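PDB 3I7M: Xaa-Pro dipeptidase, which probably acts as a manganese-dependent metalloexopeptidase of the M24B family, represented here by its creatinase/prolidase N-terminal domain. Local coordinates for residues 9-14 / 48-52; 32-36 / 65-71; 54-60 / 73-79; 101-107 / 125-131. All coordinates share one frame; numbering follows the deposited sequence.

Contact 1 of 4, residues 9-14 / 48-52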
# COMPACT_ATOMS: atom_id res chain seq x y z
N ILE A 9 9.77 0.83 7.79
CA ILE A 9 9.43 0.80 6.36
C ILE A 9 9.57 2.14 5.70
O ILE A 9 10.04 2.23 4.56
CB ILE A 9 8.03 0.22 6.14
CG1 ILE A 9 8.04 -1.23 6.62
CG2 ILE A 9 7.66 0.13 4.65
CD1 ILE A 9 6.69 -1.83 6.87
N GLN A 10 9.17 3.18 6.41
CA GLN A 10 9.35 4.51 5.87
C GLN A 10 10.81 4.80 5.62
O GLN A 10 11.19 5.34 4.58
CB GLN A 10 8.74 5.53 6.84
CG GLN A 10 9.05 6.93 6.46
CD GLN A 10 8.26 7.88 7.32
OE1 GLN A 10 8.59 8.11 8.48
NE2 GLN A 10 7.15 8.38 6.77
N GLN A 11 11.65 4.39 6.56
CA GLN A 11 13.08 4.63 6.43
C GLN A 11 13.67 3.90 5.22
O GLN A 11 14.48 4.43 4.44
CB GLN A 11 13.79 4.22 7.74
CG GLN A 11 15.28 4.43 7.72
CD GLN A 11 15.97 3.79 8.90
OE1 GLN A 11 16.45 2.64 8.82
NE2 GLN A 11 16.04 4.52 10.00
N TRP A 12 13.24 2.65 5.06
CA TRP A 12 13.68 1.81 3.94
C TRP A 12 13.29 2.48 2.63
O TRP A 12 14.06 2.54 1.69
CB TRP A 12 13.08 0.38 4.07
CG TRP A 12 13.50 -0.56 2.99
CD1 TRP A 12 14.50 -1.47 3.03
CD2 TRP A 12 12.92 -0.69 1.65
NE1 TRP A 12 14.56 -2.17 1.85
CE2 TRP A 12 13.62 -1.69 0.98
CE3 TRP A 12 11.84 -0.08 1.00
CZ2 TRP A 12 13.31 -2.07 -0.33
CZ3 TRP A 12 11.57 -0.41 -0.28
CH2 TRP A 12 12.31 -1.40 -0.96
N THR A 13 12.04 2.96 2.61
CA THR A 13 11.50 3.63 1.42
C THR A 13 12.39 4.85 1.05
O THR A 13 12.78 5.04 -0.07
CB THR A 13 10.09 4.04 1.69
OG1 THR A 13 9.33 2.86 2.06
CG2 THR A 13 9.43 4.68 0.50
N ALA A 14 12.69 5.67 2.04
CA ALA A 14 13.56 6.84 1.82
C ALA A 14 14.98 6.47 1.41
O ALA A 14 15.53 7.02 0.44
CB ALA A 14 13.54 7.70 3.13
N VAL A 48 2.90 3.35 2.12
CA VAL A 48 3.86 3.98 3.02
C VAL A 48 4.72 4.98 2.20
O VAL A 48 5.10 4.74 1.04
CB VAL A 48 4.82 2.94 3.63
CG1 VAL A 48 5.94 3.57 4.57
CG2 VAL A 48 4.06 1.84 4.38
N PHE A 49 4.97 6.16 2.79
CA PHE A 49 5.74 7.21 2.15
C PHE A 49 7.01 7.43 2.92
O PHE A 49 7.08 7.12 4.11
CB PHE A 49 4.93 8.52 2.11
CG PHE A 49 3.66 8.41 1.32
CD1 PHE A 49 3.68 8.50 -0.06
CD2 PHE A 49 2.45 8.17 1.95
CE1 PHE A 49 2.53 8.38 -0.83
CE2 PHE A 49 1.26 8.05 1.20
CZ PHE A 49 1.30 8.13 -0.20
N PRO A 50 7.97 8.04 2.25
CA PRO A 50 9.25 8.23 2.94
C PRO A 50 9.23 9.34 3.96
O PRO A 50 10.09 9.35 4.89
CB PRO A 50 10.19 8.62 1.82
CG PRO A 50 9.37 9.12 0.70
CD PRO A 50 8.05 8.31 0.82
N ASP A 51 8.29 10.26 3.81
CA ASP A 51 8.34 11.50 4.57
C ASP A 51 6.98 12.03 5.02
O ASP A 51 6.83 13.22 5.39
CB ASP A 51 9.08 12.53 3.71
CG ASP A 51 8.33 12.85 2.43
OD1 ASP A 51 7.32 12.13 2.11
OD2 ASP A 51 8.81 13.78 1.72
N GLN A 52 5.98 11.15 5.09
CA GLN A 52 4.65 11.55 5.53
C GLN A 52 3.87 10.31 5.91
O GLN A 52 4.39 9.21 5.73
CB GLN A 52 3.95 12.37 4.45
CG GLN A 52 3.66 11.62 3.15
CD GLN A 52 2.80 12.42 2.18
OE1 GLN A 52 1.62 12.75 2.47
NE2 GLN A 52 3.35 12.75 1.07
O HOH W 1 12.39 8.06 6.32

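Contact 2 of 4, residues 32-36 / 65-71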
# COMPACT_ATOMS: atom_id res chain seq x y z
N LEU A 32 1.79 -5.82 10.34
CA LEU A 32 1.93 -4.40 10.66
C LEU A 32 0.73 -3.83 11.43
O LEU A 32 0.87 -2.83 12.18
CB LEU A 32 2.12 -3.59 9.38
CG LEU A 32 3.40 -3.84 8.66
CD1 LEU A 32 3.32 -3.12 7.30
CD2 LEU A 32 4.61 -3.36 9.48
N THR A 33 -0.41 -4.47 11.31
CA THR A 33 -1.65 -3.93 11.91
C THR A 33 -2.43 -4.89 12.82
O THR A 33 -3.31 -4.47 13.57
CB THR A 33 -2.62 -3.47 10.81
OG1 THR A 33 -3.16 -4.63 10.21
CG2 THR A 33 -1.91 -2.57 9.85
N GLY A 34 -2.20 -6.19 12.75
CA GLY A 34 -3.10 -7.15 13.40
C GLY A 34 -4.38 -7.49 12.67
O GLY A 34 -5.09 -8.41 13.10
N PHE A 35 -4.57 -6.88 11.48
CA PHE A 35 -5.77 -7.16 10.70
C PHE A 35 -5.48 -8.39 9.86
O PHE A 35 -4.58 -8.35 8.98
CB PHE A 35 -6.11 -5.98 9.81
CG PHE A 35 -7.28 -6.24 8.90
CD1 PHE A 35 -8.58 -6.32 9.39
CD2 PHE A 35 -7.07 -6.46 7.53
CE1 PHE A 35 -9.64 -6.57 8.56
CE2 PHE A 35 -8.13 -6.72 6.72
CZ PHE A 35 -9.42 -6.76 7.22
N GLY A 36 -6.19 -9.46 10.13
CA GLY A 36 -5.83 -10.74 9.58
C GLY A 36 -6.71 -10.99 8.40
O GLY A 36 -7.91 -10.71 8.44
N VAL A 65 -13.34 -3.06 10.97
CA VAL A 65 -12.46 -3.95 11.68
C VAL A 65 -11.00 -3.48 11.54
O VAL A 65 -10.22 -3.59 12.51
CB VAL A 65 -12.70 -5.39 11.22
CG1 VAL A 65 -11.62 -6.32 11.82
CG2 VAL A 65 -14.07 -5.87 11.64
N ILE A 66 -10.62 -2.89 10.42
CA ILE A 66 -9.26 -2.25 10.30
C ILE A 66 -9.06 -1.11 11.32
O ILE A 66 -8.03 -0.98 11.99
CB ILE A 66 -8.96 -1.77 8.86
CG1 ILE A 66 -8.93 -2.98 7.91
CG2 ILE A 66 -7.63 -0.96 8.81
CD1 ILE A 66 -9.04 -2.61 6.46
N LYS A 67 -10.04 -0.20 11.41
CA LYS A 67 -9.89 0.87 12.39
C LYS A 67 -9.88 0.36 13.84
O LYS A 67 -9.23 0.93 14.72
CB LYS A 67 -10.97 1.94 12.19
CG LYS A 67 -10.77 2.79 10.97
CD LYS A 67 -11.73 3.95 10.95
CE LYS A 67 -11.51 4.82 9.70
NZ LYS A 67 -12.57 5.93 9.69
N GLU A 68 -10.59 -0.74 14.12
CA GLU A 68 -10.61 -1.32 15.45
C GLU A 68 -9.29 -1.92 15.88
O GLU A 68 -9.19 -2.39 17.02
CB GLU A 68 -11.73 -2.35 15.53
CG GLU A 68 -13.09 -1.66 15.65
CD GLU A 68 -14.28 -2.60 15.42
OE1 GLU A 68 -14.07 -3.76 15.01
OE2 GLU A 68 -15.43 -2.14 15.61
N THR A 69 -8.34 -2.01 14.96
CA THR A 69 -7.00 -2.46 15.36
C THR A 69 -6.19 -1.42 16.12
O THR A 69 -5.10 -1.71 16.63
CB THR A 69 -6.11 -2.83 14.16
OG1 THR A 69 -5.84 -1.67 13.31
CG2 THR A 69 -6.64 -4.02 13.39
N GLY A 70 -6.64 -0.17 16.11
CA GLY A 70 -5.87 0.92 16.67
C GLY A 70 -5.09 1.73 15.67
O GLY A 70 -4.43 2.72 16.02
N TRP A 71 -5.18 1.35 14.40
CA TRP A 71 -4.38 1.92 13.38
C TRP A 71 -4.71 3.39 13.44
O TRP A 71 -5.86 3.80 13.41
CB TRP A 71 -4.82 1.25 12.04
CG TRP A 71 -4.30 1.90 10.76
CD1 TRP A 71 -4.99 2.79 10.00
CD2 TRP A 71 -2.96 1.84 10.21
NE1 TRP A 71 -4.20 3.22 8.94
CE2 TRP A 71 -2.98 2.62 9.03
CE3 TRP A 71 -1.80 1.12 10.52
CZ2 TRP A 71 -1.85 2.76 8.22
CZ3 TRP A 71 -0.68 1.29 9.70
CH2 TRP A 71 -0.73 2.09 8.57
O HOH W 2 -4.13 -4.18 16.48

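Contact 3 of 4, residues 54-60 / 73-79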
# COMPACT_ATOMS: atom_id res chain seq x y z
N PRO A 54 1.31 7.18 6.45
CA PRO A 54 0.77 6.14 5.56
C PRO A 54 -0.75 6.16 5.54
O PRO A 54 -1.38 6.89 6.30
CB PRO A 54 1.24 4.87 6.19
CG PRO A 54 1.17 5.18 7.72
CD PRO A 54 1.62 6.64 7.78
N PHE A 55 -1.34 5.30 4.72
CA PHE A 55 -2.77 5.06 4.77
C PHE A 55 -3.04 3.62 4.38
O PHE A 55 -2.22 2.94 3.73
CB PHE A 55 -3.57 6.01 3.90
CG PHE A 55 -3.38 5.89 2.43
CD1 PHE A 55 -4.15 5.04 1.65
CD2 PHE A 55 -2.44 6.68 1.79
CE1 PHE A 55 -3.96 4.94 0.28
CE2 PHE A 55 -2.25 6.65 0.43
CZ PHE A 55 -3.04 5.77 -0.36
N ILE A 56 -4.19 3.11 4.77
CA ILE A 56 -4.70 1.83 4.32
C ILE A 56 -5.86 2.08 3.36
O ILE A 56 -6.68 3.01 3.56
CB ILE A 56 -5.13 0.94 5.48
CG1 ILE A 56 -3.90 0.51 6.20
CG2 ILE A 56 -5.95 -0.27 5.03
CD1 ILE A 56 -4.20 -0.27 7.49
N PHE A 57 -5.97 1.25 2.32
CA PHE A 57 -7.07 1.29 1.36
C PHE A 57 -7.72 -0.08 1.36
O PHE A 57 -7.02 -1.11 1.32
CB PHE A 57 -6.55 1.62 -0.04
CG PHE A 57 -7.61 1.84 -1.01
CD1 PHE A 57 -8.16 3.11 -1.20
CD2 PHE A 57 -8.11 0.80 -1.80
CE1 PHE A 57 -9.21 3.31 -2.13
CE2 PHE A 57 -9.15 1.06 -2.70
CZ PHE A 57 -9.65 2.31 -2.82
N ALA A 58 -9.05 -0.16 1.51
CA ALA A 58 -9.72 -1.40 1.72
C ALA A 58 -11.11 -1.39 1.20
O ALA A 58 -11.68 -0.32 1.04
CB ALA A 58 -9.76 -1.74 3.21
N PRO A 59 -11.74 -2.55 1.03
CA PRO A 59 -13.19 -2.57 0.77
C PRO A 59 -13.93 -1.91 1.92
O PRO A 59 -13.55 -2.05 3.07
CB PRO A 59 -13.51 -4.04 0.62
CG PRO A 59 -12.09 -4.74 0.34
CD PRO A 59 -11.15 -3.92 1.09
N ALA A 60 -14.99 -1.17 1.59
CA ALA A 60 -15.74 -0.41 2.57
C ALA A 60 -16.16 -1.21 3.80
O ALA A 60 -16.07 -0.68 4.91
CB ALA A 60 -16.95 0.21 1.90
N PHE A 73 -3.80 5.90 11.46
CA PHE A 73 -3.74 6.68 10.27
C PHE A 73 -4.98 6.43 9.43
O PHE A 73 -5.84 5.60 9.86
CB PHE A 73 -2.47 6.30 9.52
CG PHE A 73 -1.19 6.40 10.37
CD1 PHE A 73 -0.67 7.64 10.69
CD2 PHE A 73 -0.52 5.28 10.80
CE1 PHE A 73 0.47 7.78 11.43
CE2 PHE A 73 0.66 5.37 11.54
CZ PHE A 73 1.16 6.64 11.86
N PRO A 74 -5.13 7.19 8.33
CA PRO A 74 -6.35 7.01 7.55
C PRO A 74 -6.60 5.59 6.99
O PRO A 74 -5.66 4.82 6.72
CB PRO A 74 -6.24 8.03 6.48
CG PRO A 74 -5.38 9.08 7.08
CD PRO A 74 -4.38 8.36 7.85
N VAL A 75 -7.86 5.25 6.93
CA VAL A 75 -8.37 4.07 6.25
C VAL A 75 -9.44 4.51 5.29
O VAL A 75 -10.52 5.06 5.70
CB VAL A 75 -8.93 3.00 7.20
CG1 VAL A 75 -9.30 1.72 6.39
CG2 VAL A 75 -8.00 2.64 8.40
N ILE A 76 -9.21 4.26 4.00
CA ILE A 76 -10.03 4.71 2.93
C ILE A 76 -10.73 3.51 2.34
O ILE A 76 -10.10 2.54 1.95
CB ILE A 76 -9.20 5.40 1.80
CG1 ILE A 76 -8.44 6.62 2.35
CG2 ILE A 76 -10.05 5.81 0.63
CD1 ILE A 76 -7.13 6.29 2.94
N GLY A 77 -12.04 3.56 2.29
CA GLY A 77 -12.78 2.48 1.72
C GLY A 77 -13.29 2.71 0.34
O GLY A 77 -13.41 3.87 -0.13
N TYR A 78 -13.61 1.63 -0.30
CA TYR A 78 -14.24 1.69 -1.62
C TYR A 78 -15.36 0.72 -1.72
O TYR A 78 -15.38 -0.40 -1.16
CB TYR A 78 -13.23 1.50 -2.76
CG TYR A 78 -12.87 0.08 -3.11
CD1 TYR A 78 -13.34 -0.52 -4.23
CD2 TYR A 78 -11.98 -0.64 -2.30
CE1 TYR A 78 -13.05 -1.80 -4.57
CE2 TYR A 78 -11.66 -1.94 -2.66
CZ TYR A 78 -12.15 -2.50 -3.78
OH TYR A 78 -11.79 -3.79 -4.15
N LEU A 79 -16.37 1.11 -2.53
CA LEU A 79 -17.55 0.28 -2.78
C LEU A 79 -17.34 -0.61 -3.97
O LEU A 79 -16.49 -0.31 -4.80
CB LEU A 79 -18.81 1.14 -2.91
CG LEU A 79 -19.12 1.82 -1.56
CD1 LEU A 79 -19.97 3.11 -1.82
CD2 LEU A 79 -19.81 0.92 -0.62

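Contact 4 of 4, residues 101-107 / 125-131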
# COMPACT_ATOMS: atom_id res chain seq x y z
N HIS A 101 9.98 6.11 -8.49
CA HIS A 101 10.24 4.75 -8.08
C HIS A 101 9.23 4.32 -7.05
O HIS A 101 8.96 5.06 -6.09
CB HIS A 101 11.65 4.55 -7.60
CG HIS A 101 12.66 4.84 -8.63
ND1 HIS A 101 13.13 3.90 -9.51
CD2 HIS A 101 13.18 6.03 -9.02
CE1 HIS A 101 14.01 4.48 -10.32
NE2 HIS A 101 14.03 5.77 -10.07
N VAL A 102 8.57 3.18 -7.28
CA VAL A 102 7.58 2.58 -6.38
C VAL A 102 8.03 1.20 -5.97
O VAL A 102 8.44 0.40 -6.82
CB VAL A 102 6.16 2.53 -7.02
CG1 VAL A 102 5.20 1.93 -6.02
CG2 VAL A 102 5.72 3.91 -7.45
N ALA A 103 8.08 0.90 -4.67
CA ALA A 103 8.40 -0.42 -4.18
C ALA A 103 7.11 -1.20 -3.96
O ALA A 103 6.10 -0.64 -3.52
CB ALA A 103 9.14 -0.30 -2.87
N ILE A 104 7.17 -2.47 -4.35
CA ILE A 104 6.05 -3.41 -4.18
C ILE A 104 6.59 -4.72 -3.59
O ILE A 104 7.82 -4.95 -3.57
CB ILE A 104 5.26 -3.66 -5.48
CG1 ILE A 104 6.21 -3.99 -6.62
CG2 ILE A 104 4.41 -2.42 -5.80
CD1 ILE A 104 5.54 -4.58 -7.80
N GLU A 105 5.72 -5.61 -3.17
CA GLU A 105 6.05 -6.94 -2.68
C GLU A 105 5.90 -7.85 -3.90
O GLU A 105 4.87 -8.49 -4.16
CB GLU A 105 5.05 -7.36 -1.59
CG GLU A 105 5.20 -6.44 -0.39
CD GLU A 105 4.31 -6.88 0.73
OE1 GLU A 105 3.12 -6.45 0.77
OE2 GLU A 105 4.79 -7.62 1.62
N LYS A 106 6.97 -7.95 -4.66
CA LYS A 106 6.89 -8.61 -5.96
C LYS A 106 6.65 -10.09 -5.87
O LYS A 106 6.13 -10.71 -6.79
CB LYS A 106 8.17 -8.38 -6.77
CG LYS A 106 8.32 -6.94 -7.11
CD LYS A 106 9.44 -6.65 -8.15
CE LYS A 106 9.40 -5.22 -8.69
NZ LYS A 106 10.53 -4.96 -9.73
N GLY A 107 7.02 -10.75 -4.77
CA GLY A 107 6.74 -12.16 -4.63
C GLY A 107 5.28 -12.50 -4.52
O GLY A 107 4.88 -13.65 -4.80
N SER A 125 8.09 3.90 -11.93
CA SER A 125 9.08 2.86 -12.20
C SER A 125 9.01 1.82 -11.08
O SER A 125 9.29 2.15 -9.93
CB SER A 125 10.52 3.42 -12.18
OG SER A 125 10.74 4.35 -13.24
N PHE A 126 8.53 0.62 -11.37
CA PHE A 126 8.37 -0.42 -10.36
C PHE A 126 9.60 -1.31 -10.39
O PHE A 126 9.58 -2.48 -10.78
CB PHE A 126 7.06 -1.22 -10.61
CG PHE A 126 5.82 -0.48 -10.25
CD1 PHE A 126 5.17 -0.72 -9.10
CD2 PHE A 126 5.31 0.51 -11.08
CE1 PHE A 126 3.99 -0.07 -8.74
CE2 PHE A 126 4.12 1.22 -10.73
CZ PHE A 126 3.49 0.94 -9.55
N ASP A 127 10.72 -0.73 -9.97
CA ASP A 127 12.01 -1.39 -10.04
C ASP A 127 12.56 -1.71 -8.65
O ASP A 127 13.74 -1.97 -8.46
CB ASP A 127 12.98 -0.55 -10.88
CG ASP A 127 13.16 0.83 -10.43
OD1 ASP A 127 12.62 1.31 -9.42
OD2 ASP A 127 13.98 1.46 -11.16
N LEU A 128 11.70 -1.67 -7.65
CA LEU A 128 12.08 -1.93 -6.26
C LEU A 128 11.20 -3.04 -5.63
O LEU A 128 9.97 -3.02 -5.79
CB LEU A 128 11.89 -0.68 -5.42
CG LEU A 128 12.87 0.46 -5.66
CD1 LEU A 128 12.43 1.69 -4.88
CD2 LEU A 128 14.29 0.13 -5.25
N ASP A 129 11.81 -3.96 -4.90
CA ASP A 129 11.15 -5.11 -4.31
C ASP A 129 11.45 -5.06 -2.83
O ASP A 129 12.59 -5.13 -2.42
CB ASP A 129 11.65 -6.40 -4.96
CG ASP A 129 10.83 -7.60 -4.59
OD1 ASP A 129 9.88 -7.47 -3.80
OD2 ASP A 129 11.14 -8.68 -5.14
N ILE A 130 10.40 -4.95 -2.03
CA ILE A 130 10.51 -4.95 -0.57
C ILE A 130 10.30 -6.34 0.04
O ILE A 130 10.41 -6.49 1.26
CB ILE A 130 9.60 -3.88 0.08
CG1 ILE A 130 10.05 -3.48 1.47
CG2 ILE A 130 8.10 -4.29 -0.02
CD1 ILE A 130 9.34 -2.27 2.02
N THR A 131 10.14 -7.36 -0.83
CA THR A 131 9.86 -8.73 -0.36
C THR A 131 10.89 -9.19 0.70
O THR A 131 10.52 -9.61 1.78
CB THR A 131 9.83 -9.70 -1.54
OG1 THR A 131 8.70 -9.37 -2.34
CG2 THR A 131 9.70 -11.19 -1.02

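Contact 1 of 4, residues 9-14 / 48-52
Gln10, Thr13 and Ala14 of helix 5-15 pack against Val48 and Pro50, a helix-on-loop contact at the point where the chain leaves strand 45-48 and has not yet entered strand 55-59. The polar part is carried by the Gln10 amide. Its NE2 gives a hydrogen bond to Phe49 O at 2.9 Å, with an N-H...O angle of 154°; the oxygen lies in the amide plane, whereas the nitrogen sits above the plane of the carbonyl it reaches. CG anti to the backbone N (chi1 171°) and an extended chain beyond it carry the amide from the helix to the loop, and Gln10 CG passes 3.1 Å from Pro50 O. A water reinforces the join, donating to Pro50 O at 3.0 Å and more weakly to Gln10 O.

Apolar contacts line up along the same helix. Val48 CG1 meets Ile9 CG2 at 3.8 Å, the two side chains crossing at about a right angle. One turn on, Thr13 CG2 rests 3.9 Å from Pro50 CD, and beyond it Ala14 CB touches Pro50 CB at 3.7 Å. Thr13 turns its methyl to the loop, while its OG1 donates to Ile9 O at 2.7 Å, from the opposite face of that carbonyl to Thr13 N, and is also bonded to Thr21 OG1. Ile9 also packs on Phe133 and Ile134 of helix 131-136. Helix 5-15 is thus packed on the loop joining the adjacent antiparallel strands 45-48 and 55-59 in the mixed sheet of this creatinase/prolidase N-terminal domain.

Contact 2 of 4, residues 32-36 / 65-71
Phe35 and Ile66 make the central touch. Ile66 CG1 sits over the middle of one face of the Phe35 ring, 3.6 Å from the centroid and only 8° off the ring normal, a CH-pi contact. Val65 CG1 reaches the same ring in its plane, at the edge, 3.8 Å from Phe35 CE1. With CG anti to the backbone N (chi1 176°), the phenylalanine turns its ring toward Val65 and Ile66 of helix 63-67.

Beside this, Thr69 CB lies 3.3 Å from Thr33 O, and Thr69 CG2 comes within 4.1 Å of Phe35 CB. Thr33 CG2 in turn approaches Trp71 CE3 at 3.8 Å, the side chains running at a slant to each other. A water joins the two backbones, donating to both Thr33 O and Thr69 O.

Further out, each threonine hydroxyl is tied to backbone of its own part of the chain. Thr33 OG1 accepts from Phe35 N at 2.9 Å, an ST turn, and is also bonded to Ile29 O; Thr69 OG1 donates to Ile66 O at 2.6 Å in the carbonyl plane and accepts from Trp71 N in a second ST turn. Gly34 and Gly70, both with positive phi, take the chain out of the two helix ends. Ile56 of strand 55-59 packs on Thr33, Ile66 and Trp71, and Ala58 on Ile66.

No direct hydrogen bond crosses between 32-36 and 65-71, which implies that the join depends on aliphatic and aromatic packing plus one bridging water.

Contact 3 of 4, residues 54-60 / 73-79
Pro54 sets its CD-CG side over one face of the Phe73 ring: its CD is 3.7 Å from the centroid, 7° off the normal, in a CH-pi contact, while Pro54 CG leans to the rim at Phe73 CD2. Phe73 in turn points an edge at the face of Trp71, from contact 2. At the far end Phe57 and Tyr78 have planes only 14° from parallel but slid apart, so the rings barely overlap; the touch is between Phe57 CE2 and Tyr78 CD2, 3.3 Å apart. Tyr78 CG stands between its backbone N and carbonyl carbon (chi1 83°), which lays the ring back along the neighbouring strand beside Pro59, and its OH bonds to Val43 N.

Between these rings, strands 55-59 and 75-78 run parallel, the two strands of a beta-alpha-beta unit whose connecting helix is 63-67. Ile56 N donates to Pro74 O at 3.0 Å, Ile76 N to Ile56 O at 2.9 Å, and Ala58 N to Ile76 O at 2.9 Å; Tyr78 N and Ala60 N carry the ladder on. Ile56, Ala58 and Val75 face helix 63-67, whereas Phe57 and Ile76 project from the other face, where helix 84-94 packs on Phe57. There Ile76 CD1 reaches back to Phe55 CD1 at 3.5 Å.

Contact 4 of 4, residues 101-107 / 125-131
Three donors converge on a single carboxylate oxygen, Asp129 OD1: Lys106 N from across the contact at 3.1 Å, and Thr131 N and Thr131 OG1 from its own segment. Lys106 N and Thr131 N meet OD1 from opposite faces of the carboxylate, while the hydroxyl arrives on the syn side, closer to its plane, at 2.7 Å; the Thr131 N bond caps the turn into helix 131-136. The segments hold two weakly bonded parallel strands, about 101-104 and 125-129, of a beta-alpha-beta unit joined through helix 111-118, with 125-129 at the sheet's edge. The ladder is thin: Val102 N donates to Ser125 O, Ile104 N to Leu128 O, and Ile130 N to Ile104 O at 3.0 Å.

Phe126 takes Val102 CB over one face, a CH-pi contact at 4.0 Å from the centroid, and Ile104 CG2 at its edge, in plane; helix 111-118 packs on the same phenylalanine. The extended Lys106 chain runs past Asp129, so that NZ donates a hydrogen bond to Phe126 O at 2.9 Å. Thr131 OG1 also accepts from Gly107 N. At the opposite end the His101 ring and the Asp127 carboxylate are nearly coplanar, 9° apart, and His101 ND1 donates to the syn lone pair of Asp127 OD1 at 2.6 Å.

Contacts 3 and 4 sit at the two ends of the same mixed sheet, each pairing its outermost strand with a parallel neighbour; their centres are about 21 Å apart. All four are partly buried, contact 3 with the largest buried share, 7 of 14 touching residues, the others with more exposed margins. Contact 3 keeps a regular backbone ladder and mostly apolar side chains, whereas contact 4 leans on side-chain bonds around Asp129, Lys106 and His101. Contact 2 shares contact 3's beta-alpha-beta unit: Ile66 and Trp71 press on Ala58 and Ile56. In contact 1, Ile9 touches both Ile130 of contact 4 and Leu32 of contact 2. Contact 1 sets a helix on a loop and contact 2 brings two helix ends and their turns together; each has a bridging water.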